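Local coordinates for putative alpha KG dependent 2,4-D dioxygenase (PDB 5J92) that probably acts as an iron(II)- and 2-oxoglutarate-dependent dioxygenase of the TfdA/TauD family, with 2,4-D (2,4-dichlorophenoxyacetate) as its putative substrate, at the interface of chains A and B. Sequence-based numbering; all coordinates share one arbitrary frame. Chains: chain A/B, Putative alpha KG dependent 2,4-D dioxygenase.

Contact 1: the interface of chains A and B. Residues chain A 183-186, 188; chain B 231-232, 235.
The phenol ring of A:Tyr188 meets the carboxylate of B:Glu231 edge-on, with OE1 lying in the ring plane beside the CE2 and hydroxyl rim, and the ring and carboxylate planes stand 76° apart. The same OE1 also lies at the edge of the B:Arg235 guanidinium, in its plane, so that one carboxylate oxygen is shared by two flat groups from opposite subunits. In this TfdA/TauD-family dioxygenase the patch joins the C-terminal end of helix 178-184 and the loop after it in chain A to the first turns of helix 231-245 in chain B.

The tyrosine hydroxyl OH donates a hydrogen bond to B:Glu231 OE1 at 3.0 Å, reaching the oxygen on its syn side but tilted 29° out of the carboxylate plane. B:Glu231 CG lies beside the backbone N (chi1 -70°), and a modest bend at chi2 brings OE1 to the edge of the ring. Within chain B, B:Arg235 NE forms a long salt bridge of 3.6 Å with the same OE1, one helical turn away; this positive neighbour would be expected to stabilise the carboxylate as an anion.

B:Arg235 runs extended from CG to NE across the chain A backbone. Its CD methylene lies 3.3 Å from the carbonyl O of A:Ala184 and packs against A:Gly186 CA at 3.8 Å. Here the arginine offers its aliphatic stem to the turn while its guanidinium lies beside the last carbonyl of the helix, with NH2 turned toward the tyrosine hydroxyl; the two side chains cross at about a right angle. On the other flank the B:Pro232 ring sets CG 3.4 Å from A:Gly186 O. A water bridges the two main chains, 2.7 Å from A:Ala185 O and 2.8 Å from B:Pro232 O, thereby linking a carbonyl of the loop to one in the first turn of the partner helix.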
ATOM      1  N   ALA A 183      14.262   8.313  -0.425  1.00 22.06           N
ATOM      2  CA  ALA A 183      14.969   7.226   0.246  1.00 23.23           C
ATOM      3  C   ALA A 183      14.083   5.992   0.388  1.00 23.69           C
ATOM      4  O   ALA A 183      14.557   4.861   0.223  1.00 24.27           O
ATOM      5  CB  ALA A 183      15.474   7.693   1.609  1.00 24.08           C
ATOM      6  N   ALA A 184      12.787   6.189   0.666  1.00 24.39           N
ATOM      7  CA  ALA A 184      11.862   5.060   0.733  1.00 25.37           C
ATOM      8  C   ALA A 184      11.734   4.360  -0.612  1.00 24.17           C
ATOM      9  O   ALA A 184      11.441   3.157  -0.659  1.00 25.26           O
ATOM     10  CB  ALA A 184      10.480   5.522   1.208  1.00 24.02           C
ATOM     11  N   ALA A 185      11.934   5.087  -1.710  1.00 21.58           N
ATOM     12  CA  ALA A 185      11.946   4.478  -3.035  1.00 20.60           C
ATOM     13  C   ALA A 185      13.322   3.957  -3.429  1.00 23.97           C
ATOM     14  O   ALA A 185      13.488   3.467  -4.554  1.00 25.26           O
ATOM     15  CB  ALA A 185      11.451   5.474  -4.082  1.00 21.79           C
ATOM     16  N   GLY A 186      14.310   4.065  -2.544  1.00 22.42           N
ATOM     17  CA  GLY A 186      15.639   3.543  -2.806  1.00 22.85           C
ATOM     18  C   GLY A 186      16.641   4.531  -3.363  1.00 26.18           C
ATOM     19  O   GLY A 186      17.695   4.102  -3.852  1.00 27.62           O
ATOM     20  N   TYR A 188      19.140   7.599  -2.515  1.00 33.81           N
ATOM     21  CA  TYR A 188      19.806   8.205  -1.376  1.00 37.01           C
ATOM     22  C   TYR A 188      20.810   9.269  -1.781  1.00 42.40           C
ATOM     23  O   TYR A 188      21.343   9.957  -0.904  1.00 42.50           O
ATOM     24  CB  TYR A 188      20.524   7.131  -0.548  1.00 38.40           C
ATOM     25  CG  TYR A 188      19.657   5.948  -0.201  1.00 35.55           C
ATOM     26  CD1 TYR A 188      18.824   5.984   0.910  1.00 35.91           C
ATOM     27  CD2 TYR A 188      19.664   4.793  -0.987  1.00 35.45           C
ATOM     28  CE1 TYR A 188      18.019   4.906   1.240  1.00 35.22           C
ATOM     29  CE2 TYR A 188      18.858   3.705  -0.667  1.00 34.51           C
ATOM     30  CZ  TYR A 188      18.037   3.772   0.450  1.00 34.11           C
ATOM     31  OH  TYR A 188      17.234   2.712   0.796  1.00 34.31           O
TER
ATOM     32  N   GLU B 231      18.652  -0.868  -5.954  1.00 22.66           N
ATOM     33  CA  GLU B 231      17.579  -0.774  -4.963  0.51 22.94           C
ATOM     34  C   GLU B 231      16.278  -0.233  -5.540  1.00 23.48           C
ATOM     35  O   GLU B 231      15.220  -0.826  -5.284  1.00 24.15           O
ATOM     36  CB  GLU B 231      18.024   0.089  -3.770  0.51 22.64           C
ATOM     37  CG  GLU B 231      19.082  -0.534  -2.886  0.51 22.32           C
ATOM     38  CD  GLU B 231      18.963  -0.092  -1.432  0.51 23.58           C
ATOM     39  OE1 GLU B 231      17.885   0.395  -1.026  0.51 23.48           O
ATOM     40  OE2 GLU B 231      19.948  -0.240  -0.686  0.51 24.21           O
ATOM     41  N   PRO B 232      16.272   0.872  -6.302  1.00 24.45           N
ATOM     42  CA  PRO B 232      14.971   1.406  -6.749  1.00 24.70           C
ATOM     43  C   PRO B 232      14.164   0.427  -7.590  1.00 23.45           C
ATOM     44  O   PRO B 232      12.955   0.288  -7.370  1.00 20.77           O
ATOM     45  CB  PRO B 232      15.369   2.655  -7.544  1.00 24.25           C
ATOM     46  CG  PRO B 232      16.671   3.059  -6.976  1.00 26.06           C
ATOM     47  CD  PRO B 232      17.377   1.767  -6.691  1.00 23.98           C
ATOM     48  N   ARG B 235      12.848  -2.239  -5.168  1.00 20.97           N
ATOM     49  CA  ARG B 235      11.761  -1.738  -4.336  1.00 18.46           C
ATOM     50  C   ARG B 235      10.485  -1.594  -5.143  1.00 19.39           C
ATOM     51  O   ARG B 235       9.389  -1.870  -4.637  1.00 17.76           O
ATOM     52  CB  ARG B 235      12.132  -0.394  -3.710  1.00 17.68           C
ATOM     53  CG  ARG B 235      13.229  -0.494  -2.694  1.00 19.81           C
ATOM     54  CD  ARG B 235      13.309   0.744  -1.824  1.00 24.26           C
ATOM     55  NE  ARG B 235      14.289   0.523  -0.772  1.00 28.98           N
ATOM     56  CZ  ARG B 235      14.001   0.119   0.460  1.00 31.53           C
ATOM     57  NH1 ARG B 235      12.745  -0.104   0.831  1.00 30.34           N
ATOM     58  NH2 ARG B 235      14.994  -0.060   1.322  1.00 36.85           N
TER
HETATM   59  O   HOH W   1      11.649   2.516  -6.351  1.00 23.29           O

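Contact 2: the interface of chains A and B. Residues chain A 232-233, 236, 239; chain B 116, 119.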
ATOM      1  N   PRO A 232       6.211   6.805  15.032  1.00 18.05           N
ATOM      2  CA  PRO A 232       5.496   5.562  14.660  1.00 18.87           C
ATOM      3  C   PRO A 232       3.987   5.721  14.561  1.00 17.91           C
ATOM      4  O   PRO A 232       3.361   5.221  13.608  1.00 13.88           O
ATOM      5  CB  PRO A 232       5.870   4.598  15.795  1.00 18.52           C
ATOM      6  CG  PRO A 232       7.170   5.101  16.307  1.00 21.88           C
ATOM      7  CD  PRO A 232       7.046   6.602  16.235  1.00 17.49           C
ATOM      8  N   GLU A 233       3.386   6.402  15.539  1.00 17.08           N
ATOM      9  CA  GLU A 233       1.944   6.631  15.511  1.00 17.40           C
ATOM     10  C   GLU A 233       1.552   7.483  14.315  1.00 17.36           C
ATOM     11  O   GLU A 233       0.484   7.275  13.720  1.00 19.94           O
ATOM     12  CB  GLU A 233       1.484   7.311  16.803  1.00 19.18           C
ATOM     13  CG  GLU A 233       1.356   6.418  18.045  1.00 20.86           C
ATOM     14  CD  GLU A 233       2.711   6.000  18.648  1.00 24.05           C
ATOM     15  OE1 GLU A 233       3.775   6.499  18.198  1.00 21.53           O
ATOM     16  OE2 GLU A 233       2.698   5.197  19.610  1.00 23.84           O
ATOM     17  N   ASP A 236       1.825   5.236  11.175  1.00 15.21           N
ATOM     18  CA  ASP A 236       0.743   4.266  11.106  1.00 18.20           C
ATOM     19  C   ASP A 236      -0.572   4.934  10.713  1.00 15.02           C
ATOM     20  O   ASP A 236      -1.363   4.354   9.955  1.00 15.73           O
ATOM     21  CB  ASP A 236       0.597   3.526  12.434  1.00 25.30           C
ATOM     22  CG  ASP A 236      -0.304   2.298  12.309  1.00 31.67           C
ATOM     23  OD1 ASP A 236       0.125   1.306  11.660  1.00 32.40           O
ATOM     24  OD2 ASP A 236      -1.439   2.344  12.837  1.00 32.57           O
ATOM     25  N   ARG A 239      -0.334   5.498   7.029  1.00 17.52           N
ATOM     26  CA  ARG A 239      -0.505   4.218   6.356  1.00 16.90           C
ATOM     27  C   ARG A 239      -1.983   3.859   6.249  1.00 17.63           C
ATOM     28  O   ARG A 239      -2.466   3.471   5.179  1.00 14.55           O
ATOM     29  CB  ARG A 239       0.248   3.117   7.112  1.00 17.24           C
ATOM     30  CG  ARG A 239       0.046   1.707   6.530  1.00 17.38           C
ATOM     31  CD  ARG A 239       0.288   0.595   7.566  1.00 20.10           C
ATOM     32  NE  ARG A 239      -0.506   0.789   8.788  1.00 18.70           N
ATOM     33  CZ  ARG A 239      -1.814   0.567   8.863  1.00 21.92           C
ATOM     34  NH1 ARG A 239      -2.475   0.149   7.789  1.00 19.96           N
ATOM     35  NH2 ARG A 239      -2.469   0.774  10.006  1.00 21.89           N
TER
ATOM     36  N   LEU B 116       1.951  -1.972  16.350  1.00 19.78           N
ATOM     37  CA  LEU B 116       1.897  -1.208  15.105  1.00 20.22           C
ATOM     38  C   LEU B 116       2.481  -1.979  13.924  1.00 20.10           C
ATOM     39  O   LEU B 116       1.919  -1.938  12.820  1.00 19.69           O
ATOM     40  CB  LEU B 116       2.604   0.139  15.272  1.00 21.30           C
ATOM     41  CG  LEU B 116       1.918   1.123  16.224  1.00 23.28           C
ATOM     42  CD1 LEU B 116       2.707   2.404  16.276  1.00 23.14           C
ATOM     43  CD2 LEU B 116       0.472   1.378  15.797  1.00 22.39           C
ATOM     44  N   ARG B 119       0.230  -4.501  12.025  1.00 18.02           N
ATOM     45  CA  ARG B 119      -0.807  -4.031  11.118  1.00 18.15           C
ATOM     46  C   ARG B 119      -0.346  -4.036   9.672  1.00 16.03           C
ATOM     47  O   ARG B 119      -1.168  -3.806   8.776  1.00 17.52           O
ATOM     48  CB  ARG B 119      -1.248  -2.627  11.522  1.00 18.17           C
ATOM     49  CG  ARG B 119      -1.852  -2.577  12.911  1.00 20.55           C
ATOM     50  CD  ARG B 119      -2.108  -1.150  13.357  1.00 21.56           C
ATOM     51  NE  ARG B 119      -2.746  -1.136  14.666  1.00 26.79           N
ATOM     52  CZ  ARG B 119      -3.162  -0.040  15.299  1.00 29.16           C
ATOM     53  NH1 ARG B 119      -3.015   1.154  14.739  1.00 27.41           N
ATOM     54  NH2 ARG B 119      -3.733  -0.146  16.497  1.00 29.71           N
TER
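B:Leu116 lays its two methyls along helix 231-245 of chain A: CD1 packs on A:Pro232 CB at 3.9 Å, and CD2 rests against the carboxylate carbon CG of A:Asp236 at 3.7 Å. The leucine thus spans one turn of the partner helix, with the backbone of A:Glu233 bordering CD1. CD2 also lies over one face of the B:Arg119 guanidinium, offset toward its rim, and so packs beside the polar pair.

Outward from this apolar centre, B:Arg119 reaches across in an extended chain and its NH1 donates to A:Asp236 OD2 at 2.7 Å, a hydrogen-bonded salt bridge with 142° at the hydrogen. The acceptor lies near the guanidinium plane and is approached on its syn side, 32° out of the carboxylate plane.

The other oxygen, OD1, is gripped from within chain A. A:Arg239, bent at chi3 (53°), turns side-on and brings NE to OD1 at 3.0 Å and NH2 to the same atom at 3.1 Å, both from one face of the carboxylate. This second-shell clamp probably fixes the aspartate's rotation and, with B:Arg119, should help to keep it ionised. The B:Arg119 CB lies over the rim of one face of the A:Arg239 guanidinium.

In the fold, one flank of helix 231-245 in chain A abuts the end of helix 111-117 and the following loop in chain B.

About 20 Å separates the C-alpha centres of contact 1 and contact 2. Both use helix 231-245, contributed by chain B to contact 1 and by chain A to contact 2, and Pro232 takes part in each. Because the interface is two-fold symmetric, each patch recurs with the chains exchanged, so one helix in either subunit serves both kinds of contact: its first turns meet the partner's 183-188 segment and its Pro232-to-Arg239 stretch meets the partner's 116-119 region. This reciprocal use would orient the subunits in the deposited dimer, although the structure alone does not show that the dimer is the functional form.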